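Local coordinates for ankyrin repeat family protein (Enterococcus faecalis, PDB 3HRA) that probably mediates protein-protein binding, as ankyrin repeat proteins commonly do, through a solenoid of paired helices and projecting loops, although its own partners are not known, at residues Gly39-Asn44 with Ile65-Ser70; Gly7-Ala12 with Tyr30-Val35; Thr142-Ala147 with Arg179-Tyr184; Asp134-Phe139 with Gln171-Asn176. One frame throughout, in Å; residues are numbered along the deposited sequence.

Contact 1 (Gly39-Asn44 with Ile65-Ser70)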
loop_
_atom_site.group_PDB
_atom_site.type_symbol
_atom_site.label_atom_id
_atom_site.label_comp_id
_atom_site.label_asym_id
_atom_site.label_seq_id
_atom_site.Cartn_x
_atom_site.Cartn_y
_atom_site.Cartn_z
ATOM N N GLY A 39 5.599 11.755 -13.096
ATOM C CA GLY A 39 6.454 11.571 -11.939
ATOM C C GLY A 39 6.704 10.118 -11.579
ATOM O O GLY A 39 7.194 9.832 -10.498
ATOM N N ASN A 40 6.344 9.207 -12.479
ATOM C CA ASN A 40 6.598 7.772 -12.287
ATOM C C ASN A 40 8.014 7.353 -12.669
ATOM O O ASN A 40 8.509 7.711 -13.741
ATOM C CB ASN A 40 5.612 6.934 -13.105
ATOM C CG ASN A 40 4.231 6.896 -12.491
ATOM O OD1 ASN A 40 4.076 6.736 -11.281
ATOM N ND2 ASN A 40 3.218 7.033 -13.326
ATOM N N THR A 41 8.664 6.584 -11.795
ATOM C CA THR A 41 9.934 5.928 -12.125
ATOM C C THR A 41 9.634 4.597 -12.806
ATOM O O THR A 41 8.488 4.158 -12.812
ATOM C CB THR A 41 10.732 5.606 -10.853
ATOM O OG1 THR A 41 9.913 4.811 -9.979
ATOM C CG2 THR A 41 11.104 6.847 -10.142
ATOM N N PRO A 42 10.664 3.939 -13.378
ATOM C CA PRO A 42 10.454 2.598 -13.917
ATOM C C PRO A 42 9.883 1.660 -12.857
ATOM O O PRO A 42 9.007 0.843 -13.180
ATOM C CB PRO A 42 11.865 2.193 -14.359
ATOM C CG PRO A 42 12.464 3.489 -14.798
ATOM C CD PRO A 42 11.980 4.479 -13.766
ATOM N N LEU A 43 10.334 1.797 -11.611
ATOM C CA LEU A 43 9.831 0.930 -10.552
ATOM C C LEU A 43 8.343 1.173 -10.333
ATOM O O LEU A 43 7.573 0.227 -10.250
ATOM C CB LEU A 43 10.614 1.088 -9.243
ATOM C CG LEU A 43 10.063 0.264 -8.066
ATOM C CD1 LEU A 43 9.984 -1.251 -8.352
ATOM C CD2 LEU A 43 10.875 0.555 -6.793
ATOM N N ASN A 44 7.934 2.437 -10.263
ATOM C CA ASN A 44 6.521 2.722 -10.091
ATOM C C ASN A 44 5.677 2.155 -11.244
ATOM O O ASN A 44 4.575 1.643 -11.009
ATOM C CB ASN A 44 6.279 4.221 -9.858
ATOM C CG ASN A 44 5.213 4.484 -8.773
ATOM O OD1 ASN A 44 4.446 3.597 -8.410
ATOM N ND2 ASN A 44 5.173 5.705 -8.265
ATOM N N ILE A 65 12.035 3.013 -3.406
ATOM C CA ILE A 65 10.657 2.564 -3.245
ATOM C C ILE A 65 9.763 3.685 -2.696
ATOM O O ILE A 65 8.542 3.564 -2.666
ATOM C CB ILE A 65 10.536 1.308 -2.338
ATOM C CG1 ILE A 65 10.991 1.625 -0.908
ATOM C CG2 ILE A 65 11.317 0.114 -2.936
ATOM C CD1 ILE A 65 10.449 0.674 0.141
ATOM N N ASN A 66 10.379 4.789 -2.294
ATOM C CA ASN A 66 9.639 5.892 -1.676
ATOM C C ASN A 66 9.474 7.128 -2.577
ATOM O O ASN A 66 8.974 8.152 -2.135
ATOM C CB ASN A 66 10.312 6.300 -0.351
ATOM C CG ASN A 66 10.366 5.159 0.638
ATOM O OD1 ASN A 66 9.341 4.622 1.010
ATOM N ND2 ASN A 66 11.578 4.778 1.065
ATOM N N LEU A 67 9.885 7.031 -3.832
ATOM C CA LEU A 67 9.845 8.197 -4.721
ATOM C C LEU A 67 8.421 8.363 -5.240
ATOM O O LEU A 67 7.951 7.562 -6.047
ATOM C CB LEU A 67 10.843 8.023 -5.876
ATOM C CG LEU A 67 11.222 9.296 -6.664
ATOM C CD1 LEU A 67 12.442 9.079 -7.548
ATOM C CD2 LEU A 67 10.072 9.837 -7.506
ATOM N N GLN A 68 7.745 9.415 -4.778
ATOM C CA GLN A 68 6.327 9.616 -5.082
ATOM C C GLN A 68 6.071 10.246 -6.447
ATOM O O GLN A 68 6.774 11.179 -6.863
ATOM C CB GLN A 68 5.662 10.480 -4.005
ATOM C CG GLN A 68 5.640 9.839 -2.651
ATOM C CD GLN A 68 5.255 10.810 -1.550
ATOM O OE1 GLN A 68 4.150 10.743 -1.002
ATOM N NE2 GLN A 68 6.157 11.714 -1.224
ATOM N N ASN A 69 5.043 9.748 -7.133
ATOM C CA ASN A 69 4.629 10.372 -8.384
ATOM C C ASN A 69 3.734 11.589 -8.161
ATOM O O ASN A 69 3.557 12.041 -7.035
ATOM C CB ASN A 69 3.969 9.361 -9.322
ATOM C CG ASN A 69 2.640 8.845 -8.801
ATOM O OD1 ASN A 69 2.027 9.430 -7.914
ATOM N ND2 ASN A 69 2.182 7.741 -9.369
ATOM N N SER A 70 3.161 12.106 -9.240
ATOM C CA SER A 70 2.386 13.344 -9.182
ATOM C C SER A 70 1.089 13.263 -8.388
ATOM O O SER A 70 0.502 14.294 -8.066
ATOM C CB SER A 70 2.108 13.866 -10.587
ATOM O OG SER A 70 3.317 14.309 -11.176
HETATM O O HOH W 1 7.604 7.425 -8.926
HETATM O O HOH W 2 8.082 12.478 -8.840
#
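N69 carries its CG between its own backbone N and carbonyl carbon (chi1 67°), whereas N40 keeps CG beside the backbone N (chi1 -75°); the two side chains lie side by side, pointing the same way, with their amide planes steeply turned against each other. N69 ND2 gives N40 OD1 a nearly straight hydrogen bond of 2.9 Å, 165° at the hydrogen. The acceptor lies in the amide plane of N69, while the donor is tilted from the carbonyl plane of N40. Because N69 OD1 is taken by the backbone N atoms of I71 and D73, both ends of this amide are held and its rotation is fixed. The backbone of one segment also meets the other, N69 CA making a CA-H...O contact of 3.4 Å to G39 O. Nearby, one water joins four groups: it donates to G39 O at 2.9 Å and to L67 O, and accepts from T41 N and N44 ND2. N44 ND2 additionally bonds D73 O. Apolar contacts follow, T41 CG2 lying 3.7 Å from L67 CD1 and L43 CD2 3.9 Å from I65 CG2. T41 OG1 accepts from N44 N at 3.1 Å and caps helix 42-49. The T41-P42-L43-N44 turn is a variant of the TPLH motif that opens the first helix of an ankyrin repeat, here joined to the loop leading into the next one.

Contact 2 (Gly7-Ala12 with Tyr30-Val35)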
loop_
_atom_site.group_PDB
_atom_site.type_symbol
_atom_site.label_atom_id
_atom_site.label_comp_id
_atom_site.label_asym_id
_atom_site.label_seq_id
_atom_site.Cartn_x
_atom_site.Cartn_y
_atom_site.Cartn_z
ATOM N N GLY A 7 15.427 7.844 -20.432
ATOM C CA GLY A 7 14.127 7.363 -20.861
ATOM C C GLY A 7 14.121 5.937 -21.350
ATOM O O GLY A 7 13.054 5.342 -21.490
ATOM N N ALA A 8 15.307 5.386 -21.617
ATOM C CA ALA A 8 15.418 4.014 -22.112
ATOM C C ALA A 8 14.723 3.013 -21.184
ATOM O O ALA A 8 13.989 2.120 -21.632
ATOM C CB ALA A 8 16.896 3.631 -22.314
ATOM N N LEU A 9 14.963 3.169 -19.887
ATOM C CA LEU A 9 14.454 2.230 -18.891
ATOM C C LEU A 9 12.956 2.421 -18.688
ATOM O O LEU A 9 12.233 1.452 -18.510
ATOM C CB LEU A 9 15.219 2.392 -17.572
ATOM C CG LEU A 9 15.002 1.363 -16.451
ATOM C CD1 LEU A 9 15.412 -0.046 -16.920
ATOM C CD2 LEU A 9 15.837 1.777 -15.223
ATOM N N LEU A 10 12.488 3.671 -18.713
ATOM C CA LEU A 10 11.051 3.944 -18.655
ATOM C C LEU A 10 10.336 3.274 -19.819
ATOM O O LEU A 10 9.280 2.668 -19.642
ATOM C CB LEU A 10 10.783 5.444 -18.683
ATOM C CG LEU A 10 10.983 6.187 -17.364
ATOM C CD1 LEU A 10 11.152 7.681 -17.602
ATOM C CD2 LEU A 10 9.816 5.917 -16.420
ATOM N N GLU A 11 10.924 3.385 -21.007
ATOM C CA GLU A 11 10.346 2.778 -22.202
ATOM C C GLU A 11 10.290 1.252 -22.105
ATOM O O GLU A 11 9.272 0.648 -22.450
ATOM C CB GLU A 11 11.102 3.198 -23.458
ATOM C CG GLU A 11 10.450 2.706 -24.738
ATOM C CD GLU A 11 11.348 2.883 -25.956
ATOM O OE1 GLU A 11 11.494 4.031 -26.444
ATOM O OE2 GLU A 11 11.910 1.864 -26.425
ATOM N N ALA A 12 11.372 0.632 -21.639
ATOM C CA ALA A 12 11.382 -0.809 -21.390
ATOM C C ALA A 12 10.324 -1.246 -20.362
ATOM O O ALA A 12 9.699 -2.290 -20.537
ATOM C CB ALA A 12 12.760 -1.287 -20.953
ATOM N N TYR A 30 23.808 3.519 -15.173
ATOM C CA TYR A 30 22.420 3.929 -15.434
ATOM C C TYR A 30 21.691 4.484 -14.188
ATOM O O TYR A 30 21.704 3.877 -13.117
ATOM C CB TYR A 30 21.590 2.795 -16.078
ATOM C CG TYR A 30 20.418 3.335 -16.869
ATOM C CD1 TYR A 30 20.523 3.533 -18.239
ATOM C CD2 TYR A 30 19.223 3.693 -16.241
ATOM C CE1 TYR A 30 19.464 4.037 -18.971
ATOM C CE2 TYR A 30 18.167 4.215 -16.963
ATOM C CZ TYR A 30 18.294 4.386 -18.324
ATOM O OH TYR A 30 17.251 4.905 -19.061
ATOM N N GLN A 31 21.054 5.642 -14.343
ATOM C CA GLN A 31 20.270 6.237 -13.267
ATOM C C GLN A 31 18.869 5.617 -13.296
ATOM O O GLN A 31 18.048 5.950 -14.161
ATOM C CB GLN A 31 20.171 7.751 -13.473
ATOM C CG GLN A 31 20.118 8.553 -12.174
ATOM C CD GLN A 31 18.731 8.633 -11.568
ATOM O OE1 GLN A 31 18.358 7.814 -10.700
ATOM N NE2 GLN A 31 17.949 9.631 -12.015
ATOM N N VAL A 32 18.590 4.718 -12.354
ATOM C CA VAL A 32 17.382 3.890 -12.465
ATOM C C VAL A 32 16.080 4.634 -12.142
ATOM O O VAL A 32 14.986 4.173 -12.476
ATOM C CB VAL A 32 17.471 2.615 -11.585
ATOM C CG1 VAL A 32 18.685 1.771 -11.988
ATOM C CG2 VAL A 32 17.536 2.979 -10.099
ATOM N N ASP A 33 16.199 5.762 -11.459
ATOM C CA ASP A 33 15.010 6.488 -11.031
ATOM C C ASP A 33 14.674 7.709 -11.899
ATOM O O ASP A 33 14.167 8.706 -11.405
ATOM C CB ASP A 33 15.118 6.882 -9.563
ATOM C CG ASP A 33 14.823 5.713 -8.623
ATOM O OD1 ASP A 33 14.039 4.817 -8.980
ATOM O OD2 ASP A 33 15.384 5.698 -7.524
ATOM N N GLU A 34 14.930 7.618 -13.194
ATOM C CA GLU A 34 14.433 8.623 -14.130
ATOM C C GLU A 34 12.908 8.674 -14.046
ATOM O O GLU A 34 12.276 7.678 -13.680
ATOM C CB GLU A 34 14.869 8.275 -15.554
ATOM C CG GLU A 34 14.385 6.916 -16.026
ATOM C CD GLU A 34 14.961 6.540 -17.392
ATOM O OE1 GLU A 34 16.095 6.957 -17.721
ATOM O OE2 GLU A 34 14.276 5.827 -18.150
ATOM N N VAL A 35 12.315 9.824 -14.381
ATOM C CA VAL A 35 10.870 9.971 -14.268
ATOM C C VAL A 35 10.163 10.403 -15.565
ATOM O O VAL A 35 10.753 11.076 -16.427
ATOM C CB VAL A 35 10.467 10.918 -13.095
ATOM C CG1 VAL A 35 10.798 10.285 -11.738
ATOM C CG2 VAL A 35 11.130 12.267 -13.244
#
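E34 and Y30 grip the start of helix 8-14 between them, and the packing is closest where their polar ends meet the turn G7-L10. E34 CG sits between backbone N and carbonyl carbon (chi1 59°), and beyond it the chain extends toward the helix. One carboxylate oxygen, E34 OE1, takes G7 N at 2.9 Å from above the carboxylate plane; the other, E34 OE2, takes L10 N at 2.9 Å, nearly in line with its C-O bond. Y30 OH accepts from L9 N at 3.0 Å and donates weakly to E34 OE1. The carbon skeletons close in as well: Y30 CE2 lies 3.5 Å from L9 CB, and E34 CG lies 3.7 Å from L10 CG. P42, from helix 42-49, packs on L9, L10 and E34. The outer side is looser. There the exposed V35 turns its side chain away and offers L10 CD1 only its backbone, with V35 C at 3.5 Å. A carboxylate that collects amide N-H groups from a helix start probably gains from the helix dipole, which would favour its charged form, while the phenol links a further amide to the same acid.

Contact 3 (Thr142-Ala147 with Arg179-Tyr184)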
loop_
_atom_site.group_PDB
_atom_site.type_symbol
_atom_site.label_atom_id
_atom_site.label_comp_id
_atom_site.label_asym_id
_atom_site.label_seq_id
_atom_site.Cartn_x
_atom_site.Cartn_y
_atom_site.Cartn_z
ATOM N N THR A 142 -9.084 5.487 10.364
ATOM C CA THR A 142 -8.077 4.450 10.557
ATOM C C THR A 142 -8.392 3.314 9.586
ATOM O O THR A 142 -9.451 3.319 8.934
ATOM C CB THR A 142 -8.153 3.854 11.976
ATOM O OG1 THR A 142 -9.467 3.319 12.195
ATOM C CG2 THR A 142 -7.860 4.924 13.026
ATOM N N ALA A 143 -7.506 2.328 9.531
ATOM C CA ALA A 143 -7.738 1.129 8.728
ATOM C C ALA A 143 -9.023 0.450 9.172
ATOM O O ALA A 143 -9.835 0.033 8.337
ATOM C CB ALA A 143 -6.557 0.160 8.837
ATOM N N LEU A 144 -9.225 0.359 10.483
ATOM C CA LEU A 144 -10.444 -0.249 11.004
ATOM C C LEU A 144 -11.714 0.486 10.557
ATOM O O LEU A 144 -12.685 -0.141 10.115
ATOM C CB LEU A 144 -10.394 -0.308 12.525
ATOM C CG LEU A 144 -11.573 -1.026 13.164
ATOM C CD1 LEU A 144 -11.586 -2.528 12.799
ATOM C CD2 LEU A 144 -11.528 -0.820 14.688
ATOM N N ILE A 145 -11.717 1.807 10.688
ATOM C CA ILE A 145 -12.870 2.606 10.304
ATOM C C ILE A 145 -13.184 2.444 8.824
ATOM O O ILE A 145 -14.351 2.280 8.455
ATOM C CB ILE A 145 -12.695 4.104 10.670
ATOM C CG1 ILE A 145 -12.805 4.275 12.190
ATOM C CG2 ILE A 145 -13.762 4.928 9.992
ATOM C CD1 ILE A 145 -12.336 5.623 12.701
ATOM N N GLU A 146 -12.160 2.480 7.974
ATOM C CA GLU A 146 -12.398 2.320 6.543
ATOM C C GLU A 146 -12.932 0.919 6.240
ATOM O O GLU A 146 -13.872 0.771 5.452
ATOM C CB GLU A 146 -11.146 2.632 5.704
ATOM C CG GLU A 146 -10.715 4.100 5.760
ATOM C CD GLU A 146 -10.066 4.584 4.450
ATOM O OE1 GLU A 146 -9.872 3.771 3.513
ATOM O OE2 GLU A 146 -9.758 5.784 4.343
ATOM N N ALA A 147 -12.323 -0.105 6.843
ATOM C CA ALA A 147 -12.768 -1.481 6.627
ATOM C C ALA A 147 -14.235 -1.699 7.021
ATOM O O ALA A 147 -14.928 -2.512 6.411
ATOM C CB ALA A 147 -11.867 -2.472 7.359
ATOM N N ARG A 179 -17.099 9.843 14.661
ATOM C CA ARG A 179 -17.638 8.483 14.667
ATOM C C ARG A 179 -16.548 7.419 14.824
ATOM O O ARG A 179 -15.436 7.567 14.311
ATOM C CB ARG A 179 -18.475 8.242 13.402
ATOM C CG ARG A 179 -19.873 8.872 13.471
ATOM C CD ARG A 179 -20.722 8.540 12.239
ATOM N NE ARG A 179 -20.228 9.230 11.051
ATOM C CZ ARG A 179 -20.812 9.212 9.851
ATOM N NH1 ARG A 179 -21.938 8.535 9.654
ATOM N NH2 ARG A 179 -20.261 9.883 8.842
ATOM N N THR A 180 -16.885 6.348 15.536
ATOM C CA THR A 180 -15.994 5.209 15.673
ATOM C C THR A 180 -16.424 4.084 14.734
ATOM O O THR A 180 -17.498 4.120 14.127
ATOM C CB THR A 180 -15.993 4.633 17.115
ATOM O OG1 THR A 180 -17.298 4.121 17.418
ATOM C CG2 THR A 180 -15.581 5.706 18.140
ATOM N N ALA A 181 -15.582 3.067 14.638
ATOM C CA ALA A 181 -15.917 1.873 13.864
ATOM C C ALA A 181 -17.232 1.216 14.346
ATOM O O ALA A 181 -18.069 0.804 13.542
ATOM C CB ALA A 181 -14.766 0.884 13.928
ATOM N N MET A 182 -17.420 1.133 15.655
ATOM C CA MET A 182 -18.650 0.584 16.220
ATOM C C MET A 182 -19.866 1.395 15.774
ATOM O O MET A 182 -20.912 0.835 15.455
ATOM C CB MET A 182 -18.550 0.585 17.749
ATOM C CG MET A 182 -19.581 -0.255 18.459
ATOM S SD MET A 182 -19.229 -0.405 20.231
ATOM C CE MET A 182 -17.901 -1.606 20.248
ATOM N N ASP A 183 -19.718 2.718 15.754
ATOM C CA ASP A 183 -20.778 3.622 15.290
ATOM C C ASP A 183 -21.200 3.300 13.865
ATOM O O ASP A 183 -22.398 3.190 13.584
ATOM C CB ASP A 183 -20.323 5.092 15.359
ATOM C CG ASP A 183 -20.233 5.613 16.776
ATOM O OD1 ASP A 183 -20.990 5.112 17.644
ATOM O OD2 ASP A 183 -19.398 6.524 17.022
ATOM N N TYR A 184 -20.224 3.140 12.969
ATOM C CA TYR A 184 -20.526 2.868 11.567
ATOM C C TYR A 184 -21.205 1.507 11.384
ATOM O O TYR A 184 -22.183 1.395 10.650
ATOM C CB TYR A 184 -19.265 2.955 10.689
ATOM C CG TYR A 184 -18.813 4.375 10.410
ATOM C CD1 TYR A 184 -19.539 5.195 9.556
ATOM C CD2 TYR A 184 -17.654 4.884 10.985
ATOM C CE1 TYR A 184 -19.131 6.498 9.287
ATOM C CE2 TYR A 184 -17.225 6.188 10.712
ATOM C CZ TYR A 184 -17.977 6.985 9.871
ATOM O OH TYR A 184 -17.585 8.275 9.599
#
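I145 and A181 bring their CA atoms to 4.7 Å, a striking closeness for residues on two different helices, and the contact between the segments is wholly van der Waals. It joins helix 143-149 to helix 181-188, two helices packed side by side in the ankyrin stack. The small A181 permits the approach: its CB fits against L144 CD2 at 3.7 Å, and its backbone N lies 3.9 Å from I145 CG1. I145 spreads its branches over the other segment. With CG1 beside the backbone N (chi1 -72°), CG2 stands anti to that N and meets Y184 CE2 at 3.8 Å, the two side chains crossing obliquely, while CD1 reaches the carbonyl O of R179. V161 and M165 of helix 155-166 also touch L144, so the apolar patch continues into the second helix layer. Both helix starts are capped by threonine. T142 OG1 accepts from I145 N at 3.1 Å, holding the very residue that makes the contact. T180 and D183 form a capping box, in which T180 OG1 accepts from D183 N and D183 OD2 accepts from T180 N at 2.9 Å. Y184 OH bonds D175 OD1, and R179 NE bonds S177 OG. Y184 CE1 lies 3.2 Å above the R179 guanidinium plane, over its centre.

Contact 4 (Asp134-Phe139 with Gln171-Asn176)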
loop_
_atom_site.group_PDB
_atom_site.type_symbol
_atom_site.label_atom_id
_atom_site.label_comp_id
_atom_site.label_asym_id
_atom_site.label_seq_id
_atom_site.Cartn_x
_atom_site.Cartn_y
_atom_site.Cartn_z
ATOM N N ASP A 134 -2.834 2.358 14.219
ATOM C CA ASP A 134 -3.780 3.402 14.607
ATOM C C ASP A 134 -3.588 4.708 13.823
ATOM O O ASP A 134 -4.127 5.760 14.186
ATOM C CB ASP A 134 -3.686 3.677 16.111
ATOM C CG ASP A 134 -4.136 2.491 16.961
ATOM O OD1 ASP A 134 -5.011 1.707 16.513
ATOM O OD2 ASP A 134 -3.611 2.345 18.101
ATOM N N PHE A 135 -2.830 4.635 12.736
ATOM C CA PHE A 135 -2.569 5.825 11.942
ATOM C C PHE A 135 -3.882 6.331 11.362
ATOM O O PHE A 135 -4.795 5.547 11.100
ATOM C CB PHE A 135 -1.596 5.495 10.808
ATOM C CG PHE A 135 -1.082 6.713 10.085
ATOM C CD1 PHE A 135 -0.135 7.527 10.681
ATOM C CD2 PHE A 135 -1.558 7.047 8.820
ATOM C CE1 PHE A 135 0.346 8.668 10.017
ATOM C CE2 PHE A 135 -1.080 8.172 8.151
ATOM C CZ PHE A 135 -0.125 8.979 8.753
ATOM N N GLN A 136 -3.999 7.643 11.197
ATOM C CA GLN A 136 -5.197 8.235 10.610
ATOM C C GLN A 136 -4.872 9.043 9.374
ATOM O O GLN A 136 -3.840 9.734 9.314
ATOM C CB GLN A 136 -5.885 9.157 11.618
ATOM C CG GLN A 136 -6.600 8.430 12.756
ATOM C CD GLN A 136 -7.128 9.399 13.796
ATOM O OE1 GLN A 136 -8.316 9.746 13.808
ATOM N NE2 GLN A 136 -6.245 9.848 14.671
ATOM N N ASN A 137 -5.763 8.996 8.392
ATOM C CA ASN A 137 -5.610 9.848 7.213
ATOM C C ASN A 137 -6.290 11.213 7.384
ATOM O O ASN A 137 -6.672 11.583 8.509
ATOM C CB ASN A 137 -6.037 9.127 5.922
ATOM C CG ASN A 137 -7.514 8.689 5.915
ATOM O OD1 ASN A 137 -7.867 7.726 5.225
ATOM N ND2 ASN A 137 -8.366 9.377 6.663
ATOM N N ASP A 138 -6.422 11.967 6.287
ATOM C CA ASP A 138 -6.913 13.357 6.356
ATOM C C ASP A 138 -8.345 13.459 6.867
ATOM O O ASP A 138 -8.754 14.510 7.371
ATOM C CB ASP A 138 -6.840 14.065 4.996
ATOM C CG ASP A 138 -5.437 14.463 4.619
ATOM O OD1 ASP A 138 -5.243 14.864 3.454
ATOM O OD2 ASP A 138 -4.525 14.373 5.475
ATOM N N PHE A 139 -9.089 12.366 6.724
ATOM C CA PHE A 139 -10.468 12.291 7.174
ATOM C C PHE A 139 -10.583 11.821 8.615
ATOM O O PHE A 139 -11.686 11.774 9.147
ATOM C CB PHE A 139 -11.284 11.358 6.264
ATOM C CG PHE A 139 -11.039 11.586 4.802
ATOM C CD1 PHE A 139 -11.624 12.663 4.148
ATOM C CD2 PHE A 139 -10.230 10.727 4.077
ATOM C CE1 PHE A 139 -11.398 12.885 2.802
ATOM C CE2 PHE A 139 -9.996 10.947 2.718
ATOM C CZ PHE A 139 -10.585 12.023 2.084
ATOM N N GLN A 171 -10.124 0.579 18.711
ATOM C CA GLN A 171 -11.429 0.834 18.110
ATOM C C GLN A 171 -12.151 2.068 18.667
ATOM O O GLN A 171 -13.217 2.445 18.166
ATOM C CB GLN A 171 -12.338 -0.395 18.218
ATOM C CG GLN A 171 -12.889 -0.656 19.613
ATOM C CD GLN A 171 -14.039 -1.646 19.598
ATOM O OE1 GLN A 171 -15.034 -1.452 18.890
ATOM N NE2 GLN A 171 -13.924 -2.700 20.402
ATOM N N SER A 172 -11.564 2.703 19.677
ATOM C CA SER A 172 -12.177 3.878 20.294
ATOM C C SER A 172 -11.869 5.163 19.517
ATOM O O SER A 172 -12.469 6.218 19.769
ATOM C CB SER A 172 -11.753 3.991 21.771
ATOM O OG SER A 172 -10.418 4.456 21.901
ATOM N N ILE A 173 -10.947 5.075 18.561
ATOM C CA ILE A 173 -10.560 6.259 17.782
ATOM C C ILE A 173 -11.727 6.817 16.965
ATOM O O ILE A 173 -12.415 6.079 16.276
ATOM C CB ILE A 173 -9.358 5.958 16.852
ATOM C CG1 ILE A 173 -8.130 5.604 17.700
ATOM C CG2 ILE A 173 -9.068 7.156 15.934
ATOM C CD1 ILE A 173 -6.925 5.040 16.922
ATOM N N LYS A 174 -11.939 8.132 17.054
ATOM C CA LYS A 174 -12.991 8.809 16.294
ATOM C C LYS A 174 -12.417 9.509 15.073
ATOM O O LYS A 174 -11.351 10.131 15.136
ATOM C CB LYS A 174 -13.734 9.825 17.176
ATOM C CG LYS A 174 -14.567 9.183 18.305
ATOM C CD LYS A 174 -15.136 10.231 19.256
ATOM C CE LYS A 174 -15.994 9.571 20.338
ATOM N NZ LYS A 174 -16.386 10.530 21.412
ATOM N N ASP A 175 -13.119 9.400 13.951
ATOM C CA ASP A 175 -12.736 10.165 12.768
ATOM C C ASP A 175 -13.152 11.624 12.910
ATOM O O ASP A 175 -13.597 12.041 13.985
ATOM C CB ASP A 175 -13.254 9.523 11.470
ATOM C CG ASP A 175 -14.779 9.517 11.353
ATOM O OD1 ASP A 175 -15.287 8.738 10.529
ATOM O OD2 ASP A 175 -15.478 10.279 12.055
ATOM N N ASN A 176 -12.988 12.402 11.840
ATOM C CA ASN A 176 -13.245 13.843 11.889
ATOM C C ASN A 176 -14.729 14.175 12.052
ATOM O O ASN A 176 -15.076 15.314 12.383
ATOM C CB ASN A 176 -12.704 14.539 10.636
ATOM C CG ASN A 176 -11.185 14.554 10.570
ATOM O OD1 ASN A 176 -10.603 14.847 9.517
ATOM N ND2 ASN A 176 -10.532 14.251 11.684
#
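From D134 and I173, whose CA atoms are 8.0 Å apart, the two irregular chains run in nearly the same direction, 14° apart over 134-139 and 173-176, and converge to a CA separation of 5.7 Å at F139 and N176. A single backbone hydrogen bond closes the narrow end, N176 N donating to F139 O at 3.1 Å with an angle of 160° at the hydrogen. The same carbonyl, F139 O, is approached by two side-chain carbons, D175 CB at 3.6 Å and N176 CB at 3.3 Å. At the wide end I173 meets the first segment with both of its branches. Its CG1 lies beside the backbone N (chi1 -64°), and CD1 at the end of that branch touches D134 CB at 3.6 Å. Its other branch, CG2, meets the end of the Q136 side chain, with Q136 CD at 3.7 Å. The carboxylates are held by partners beyond the two segments: D134 OD1 accepts from D170 N, and D175, besides its bond to Y184, holds S177 OG and R179 N on OD2. The surface side carries D138, K174 and F139, whose ring meets that of Y141. D138 also makes a backbone bond with Y105, in the loop between helices 85-94 and 110-115. Side-by-side loops of this kind, each leading from the second helix of one repeat to the first helix of the next, are the projecting fingers of the ankyrin fold.

How the contacts relate
The contacts fall into two pairs towards the two ends of one ankyrin solenoid. Contact 2 comes first along the chain and contact 1 follows; their centres are 11 Å apart, and P42 of contact 1, at the start of helix 42-49, packs against E34 and L9 of contact 2. Contacts 4 and 3 interleave, in the order 134-139, 142-147, 171-176, 179-184, with centres 8 Å apart; they touch where helix 181-188 meets the loop before it. Centres of contacts 2 and 3 stand about 41 Å apart, on opposite sides of the chain's centre. Stability therefore probably builds from neighbour to neighbour rather than through one core.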